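Local coordinates for protein TetR family transcriptional regulator (Chloroflexus aurantiacus, PDB 3NRG) that probably binds DNA as a TetR-type transcriptional regulator, with a predicted helix-turn-helix segment and an all-helical C-terminal domain, at residues 137-140 and 141-145; 209-212 and 213-217. All coordinates share one frame; numbering follows the deposited sequence.

Contact 1: 137-140 and 141-145; sequences YFKQ and LVEQG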
loop_
_atom_site.group_PDB
_atom_site.type_symbol
_atom_site.label_atom_id
_atom_site.label_comp_id
_atom_site.label_asym_id
_atom_site.label_seq_id
_atom_site.Cartn_x
_atom_site.Cartn_y
_atom_site.Cartn_z
ATOM N N TYR A 137 -7.279 11.001 -7.616
ATOM C CA TYR A 137 -6.300 11.018 -8.711
ATOM C C TYR A 137 -6.873 10.367 -9.984
ATOM O O TYR A 137 -6.737 10.933 -11.071
ATOM C CB TYR A 137 -4.982 10.341 -8.281
ATOM C CG TYR A 137 -3.898 10.380 -9.342
ATOM C CD1 TYR A 137 -3.296 11.582 -9.711
ATOM C CD2 TYR A 137 -3.432 9.208 -9.935
ATOM C CE1 TYR A 137 -2.298 11.623 -10.684
ATOM C CE2 TYR A 137 -2.419 9.234 -10.896
ATOM C CZ TYR A 137 -1.865 10.447 -11.277
ATOM O OH TYR A 137 -0.869 10.479 -12.219
ATOM N N PHE A 138 -7.555 9.203 -9.839
ATOM C CA PHE A 138 -8.187 8.517 -10.965
ATOM C C PHE A 138 -9.283 9.365 -11.595
ATOM O O PHE A 138 -9.379 9.417 -12.819
ATOM C CB PHE A 138 -8.741 7.146 -10.544
ATOM C CG PHE A 138 -7.687 6.131 -10.166
ATOM C CD1 PHE A 138 -6.672 5.790 -11.056
ATOM C CD2 PHE A 138 -7.765 5.442 -8.965
ATOM C CE1 PHE A 138 -5.710 4.836 -10.714
ATOM C CE2 PHE A 138 -6.801 4.490 -8.622
ATOM C CZ PHE A 138 -5.782 4.191 -9.499
ATOM N N LYS A 139 -10.082 10.071 -10.761
ATOM C CA LYS A 139 -11.148 10.966 -11.243
ATOM C C LYS A 139 -10.558 12.090 -12.103
ATOM O O LYS A 139 -11.100 12.402 -13.162
ATOM C CB LYS A 139 -11.952 11.540 -10.062
ATOM C CG LYS A 139 -13.283 12.161 -10.473
ATOM C CD LYS A 139 -14.020 12.751 -9.285
ATOM C CE LYS A 139 -15.281 13.455 -9.710
ATOM N NZ LYS A 139 -16.000 14.036 -8.551
ATOM N N GLN A 140 -9.407 12.647 -11.673
ATOM C CA GLN A 140 -8.688 13.691 -12.411
ATOM C C GLN A 140 -8.221 13.154 -13.778
ATOM O O GLN A 140 -8.397 13.834 -14.788
ATOM C CB GLN A 140 -7.488 14.197 -11.582
ATOM C CG GLN A 140 -6.787 15.429 -12.165
ATOM C CD GLN A 140 -5.523 15.793 -11.400
ATOM O OE1 GLN A 140 -5.420 15.615 -10.175
ATOM N NE2 GLN A 140 -4.548 16.353 -12.103
ATOM N N LEU A 141 -7.674 11.909 -13.810
ATOM C CA LEU A 141 -7.206 11.266 -15.056
ATOM C C LEU A 141 -8.355 10.997 -16.021
ATOM O O LEU A 141 -8.200 11.212 -17.226
ATOM C CB LEU A 141 -6.460 9.948 -14.761
ATOM C CG LEU A 141 -5.133 10.044 -14.002
ATOM C CD1 LEU A 141 -4.592 8.670 -13.714
ATOM C CD2 LEU A 141 -4.102 10.835 -14.782
ATOM N N VAL A 142 -9.508 10.515 -15.497
ATOM C CA VAL A 142 -10.693 10.228 -16.320
ATOM C C VAL A 142 -11.280 11.528 -16.887
ATOM O O VAL A 142 -11.612 11.577 -18.074
ATOM C CB VAL A 142 -11.753 9.371 -15.560
ATOM C CG1 VAL A 142 -13.029 9.212 -16.377
ATOM C CG2 VAL A 142 -11.188 8.010 -15.193
ATOM N N GLU A 143 -11.348 12.601 -16.057
ATOM C CA GLU A 143 -11.837 13.920 -16.502
ATOM C C GLU A 143 -10.961 14.488 -17.616
ATOM O O GLU A 143 -11.489 15.067 -18.569
ATOM C CB GLU A 143 -11.932 14.902 -15.327
ATOM C CG GLU A 143 -13.200 14.729 -14.510
ATOM C CD GLU A 143 -13.217 15.410 -13.155
ATOM O OE1 GLU A 143 -12.134 15.555 -12.542
ATOM O OE2 GLU A 143 -14.331 15.701 -12.660
ATOM N N GLN A 144 -9.624 14.251 -17.532
ATOM C CA GLN A 144 -8.660 14.657 -18.563
ATOM C C GLN A 144 -8.901 13.893 -19.872
ATOM O O GLN A 144 -8.923 14.503 -20.940
ATOM C CB GLN A 144 -7.215 14.443 -18.074
ATOM C CG GLN A 144 -6.699 15.566 -17.172
ATOM C CD GLN A 144 -5.304 15.301 -16.637
ATOM O OE1 GLN A 144 -4.546 14.471 -17.155
ATOM N NE2 GLN A 144 -4.933 16.013 -15.591
ATOM N N GLY A 145 -9.121 12.578 -19.763
ATOM C CA GLY A 145 -9.379 11.692 -20.900
ATOM C C GLY A 145 -10.671 11.988 -21.637
ATOM O O GLY A 145 -10.732 11.838 -22.859
#

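Contact 2: 209-212 and 213-217; sequences ILER and GMRRR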
loop_
_atom_site.group_PDB
_atom_site.type_symbol
_atom_site.label_atom_id
_atom_site.label_comp_id
_atom_site.label_asym_id
_atom_site.label_seq_id
_atom_site.Cartn_x
_atom_site.Cartn_y
_atom_site.Cartn_z
ATOM N N ILE A 209 -9.635 -4.871 -20.269
ATOM C CA ILE A 209 -11.049 -4.780 -19.896
ATOM C C ILE A 209 -11.440 -3.313 -19.642
ATOM O O ILE A 209 -12.435 -2.836 -20.201
ATOM C CB ILE A 209 -11.377 -5.710 -18.684
ATOM C CG1 ILE A 209 -11.166 -7.203 -19.060
ATOM C CG2 ILE A 209 -12.822 -5.462 -18.150
ATOM C CD1 ILE A 209 -10.960 -8.158 -17.847
ATOM N N LEU A 210 -10.614 -2.582 -18.859
ATOM C CA LEU A 210 -10.862 -1.171 -18.540
ATOM C C LEU A 210 -10.748 -0.281 -19.781
ATOM O O LEU A 210 -11.530 0.663 -19.936
ATOM C CB LEU A 210 -9.901 -0.687 -17.441
ATOM C CG LEU A 210 -9.988 -1.419 -16.080
ATOM C CD1 LEU A 210 -8.790 -1.105 -15.224
ATOM C CD2 LEU A 210 -11.275 -1.079 -15.342
ATOM N N GLU A 211 -9.801 -0.612 -20.690
ATOM C CA GLU A 211 -9.591 0.128 -21.934
ATOM C C GLU A 211 -10.803 0.004 -22.865
ATOM O O GLU A 211 -11.330 1.023 -23.316
ATOM C CB GLU A 211 -8.307 -0.345 -22.634
ATOM C CG GLU A 211 -7.922 0.491 -23.844
ATOM C CD GLU A 211 -6.698 0.003 -24.589
ATOM O OE1 GLU A 211 -6.437 -1.222 -24.580
ATOM O OE2 GLU A 211 -6.029 0.843 -25.233
ATOM N N ARG A 212 -11.274 -1.239 -23.121
ATOM C CA ARG A 212 -12.443 -1.471 -23.982
ATOM C C ARG A 212 -13.707 -0.841 -23.389
ATOM O O ARG A 212 -14.558 -0.344 -24.129
ATOM C CB ARG A 212 -12.668 -2.973 -24.225
ATOM C CG ARG A 212 -11.604 -3.637 -25.086
ATOM C CD ARG A 212 -12.012 -5.045 -25.493
ATOM N NE ARG A 212 -12.168 -5.935 -24.339
ATOM C CZ ARG A 212 -11.220 -6.759 -23.900
ATOM N NH1 ARG A 212 -10.048 -6.825 -24.523
ATOM N NH2 ARG A 212 -11.439 -7.530 -22.842
ATOM N N GLY A 213 -13.806 -0.858 -22.065
ATOM C CA GLY A 213 -14.960 -0.321 -21.358
ATOM C C GLY A 213 -15.034 1.193 -21.303
ATOM O O GLY A 213 -16.131 1.750 -21.205
HETATM N N MSE A 214 -13.870 1.879 -21.356
HETATM C CA MSE A 214 -13.822 3.344 -21.192
HETATM C C MSE A 214 -13.405 4.126 -22.437
HETATM O O MSE A 214 -13.846 5.268 -22.601
HETATM C CB MSE A 214 -12.927 3.731 -20.009
HETATM C CG MSE A 214 -13.409 3.192 -18.700
HETATM SE SE MSE A 214 -12.241 3.657 -17.252
HETATM C CE MSE A 214 -12.997 2.490 -15.912
ATOM N N ARG A 215 -12.486 3.570 -23.261
ATOM C CA ARG A 215 -11.991 4.283 -24.448
ATOM C C ARG A 215 -13.078 4.468 -25.504
ATOM O O ARG A 215 -13.921 3.587 -25.683
ATOM C CB ARG A 215 -10.762 3.585 -25.051
ATOM C CG ARG A 215 -9.979 4.478 -26.012
ATOM C CD ARG A 215 -8.971 3.706 -26.832
ATOM N NE ARG A 215 -7.809 3.308 -26.042
ATOM C CZ ARG A 215 -6.741 4.077 -25.848
ATOM N NH1 ARG A 215 -6.697 5.305 -26.357
ATOM N NH2 ARG A 215 -5.717 3.632 -25.135
ATOM N N ARG A 216 -13.048 5.632 -26.204
ATOM C CA ARG A 216 -13.994 6.015 -27.263
ATOM C C ARG A 216 -13.945 5.024 -28.427
ATOM O O ARG A 216 -12.862 4.558 -28.799
ATOM C CB ARG A 216 -13.671 7.435 -27.768
ATOM C CG ARG A 216 -14.850 8.163 -28.397
ATOM C CD ARG A 216 -14.391 9.413 -29.119
ATOM N NE ARG A 216 -15.499 10.326 -29.402
ATOM C CZ ARG A 216 -15.755 11.424 -28.695
ATOM N NH1 ARG A 216 -14.976 11.761 -27.674
ATOM N NH2 ARG A 216 -16.780 12.202 -29.016
ATOM N N ARG A 217 -15.122 4.714 -29.010
ATOM C CA ARG A 217 -15.245 3.790 -30.142
ATOM C C ARG A 217 -14.785 4.451 -31.443
ATOM O O ARG A 217 -15.245 5.580 -31.740
ATOM C CB ARG A 217 -16.694 3.282 -30.272
ATOM O OXT ARG A 217 -13.933 3.857 -32.140
#

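Contact 1: 137-140 and 141-145
Leu141 lies one helical turn after Tyr137 and turns its isobutyl end against the phenol ring. Its CG sits over one face, displaced toward the rim, and CD1 reaches CE2 of Tyr137 at 3.6 Å. The tyrosine ring gets there because its CG is anti to the backbone N (chi1 -177°), which lays the ring forward along the helix. The phenol oxygen is satisfied beyond this turn, in a hydrogen bond between the hydroxyls of Tyr137 and Tyr90 on helix 87-104. With an alanine here, the Tyr90 hydroxyl would probably lose this mate and a gap would open beside the Leu141 methyls.

Four main-chain N-H groups are satisfied by regular i to i+4 bonds: Leu141 N donates to Tyr137 O at 3.1 Å, Val142 N to Phe138 O at 2.9 Å, Glu143 N to Lys139 O at 2.9 Å and Gln144 N to Gln140 O at 3.0 Å. Phe138 and Val142 occupy the buried side of helix 124-147, where Phe138 meets the ring of Phe168 and both residues touch Leu164 of helix 157-179.

On the outer side no side-chain bond joins the polar ends of these two segments. The carboxylate of Glu143 approaches the extended chain of Lys139, yet OE2 stays 4.7 Å from Lys139 NZ, too far for a salt bridge, though the opposite charges may still attract weakly. Gln140 and Gln144 run side by side with their amide planes 67° apart, and their NE2 atoms come to 3.5 Å. This amphipathic turn of the TetR-like C-terminal domain is therefore fixed by its backbone bonds, its apolar side and the tyrosine hydroxyl pair, while the Lys139-Glu143 pair probably adds a weak attraction.

Contact 2: 209-212 and 213-217
Glu211 and Arg215 stand side by side, one turn apart, and join in a salt bridge. Glu211 swings its CG anti to the backbone N (chi1 -173°) and stays extended, while Arg215 also starts with CG anti to N but bends at chi3 (-74°), which turns the guanidinium edge toward the carboxylate. OE2 of Glu211 receives both bonds: NH2 of Arg215 comes to its anti lone pair at 2.8 Å, and NE makes a weak bond at 3.1 Å. The flat groups are strongly turned against each other, their planes 61° apart, so a single oxygen is gripped and the pairing is not the coplanar two-oxygen kind. Arg215 NH2 has a second acid partner, Asp86, and is likely to be steadied between the two.

This is the C-terminal end of helix 196-214, which runs through the TetR-like C-terminal domain. Arg215 is the first residue to leave helical geometry, yet its N still bonds to Glu211 O at 2.8 Å. Just before it, Met214 N divides weakly between Leu210 O at 3.0 Å and Glu211 O at 3.3 Å, whereas Gly213 N keeps a regular bond to Ile209 O.

Met214, a selenomethionine, runs alongside Leu210 and its CE meets Leu210 CD2 at 4.0 Å. Both side chains also touch Leu164 of helix 157-179, and Phe88 of helix 87-104 touches Met214, Glu211 and Arg215.

Contact 1 and contact 2 belong to two different helices, 124-147 and 196-214, of the same C-terminal domain; their centres are 14 Å apart and their nearest atoms about 5 Å, without touching. What joins them is shared neighbours. Val142 and Met214 both rest on Ala160 and Leu164 of helix 157-179, and helix 87-104 meets contact 1 through Tyr90, Leu91 and Leu94 and contact 2 through Phe88. The loop after helix 124-147 also serves both: Gly145 bonds to Ser150 and Leu151, while Met214 and Arg216 bond to Val152 and Ser150. Neither includes any of the predicted helix-turn-helix, residues 35-54.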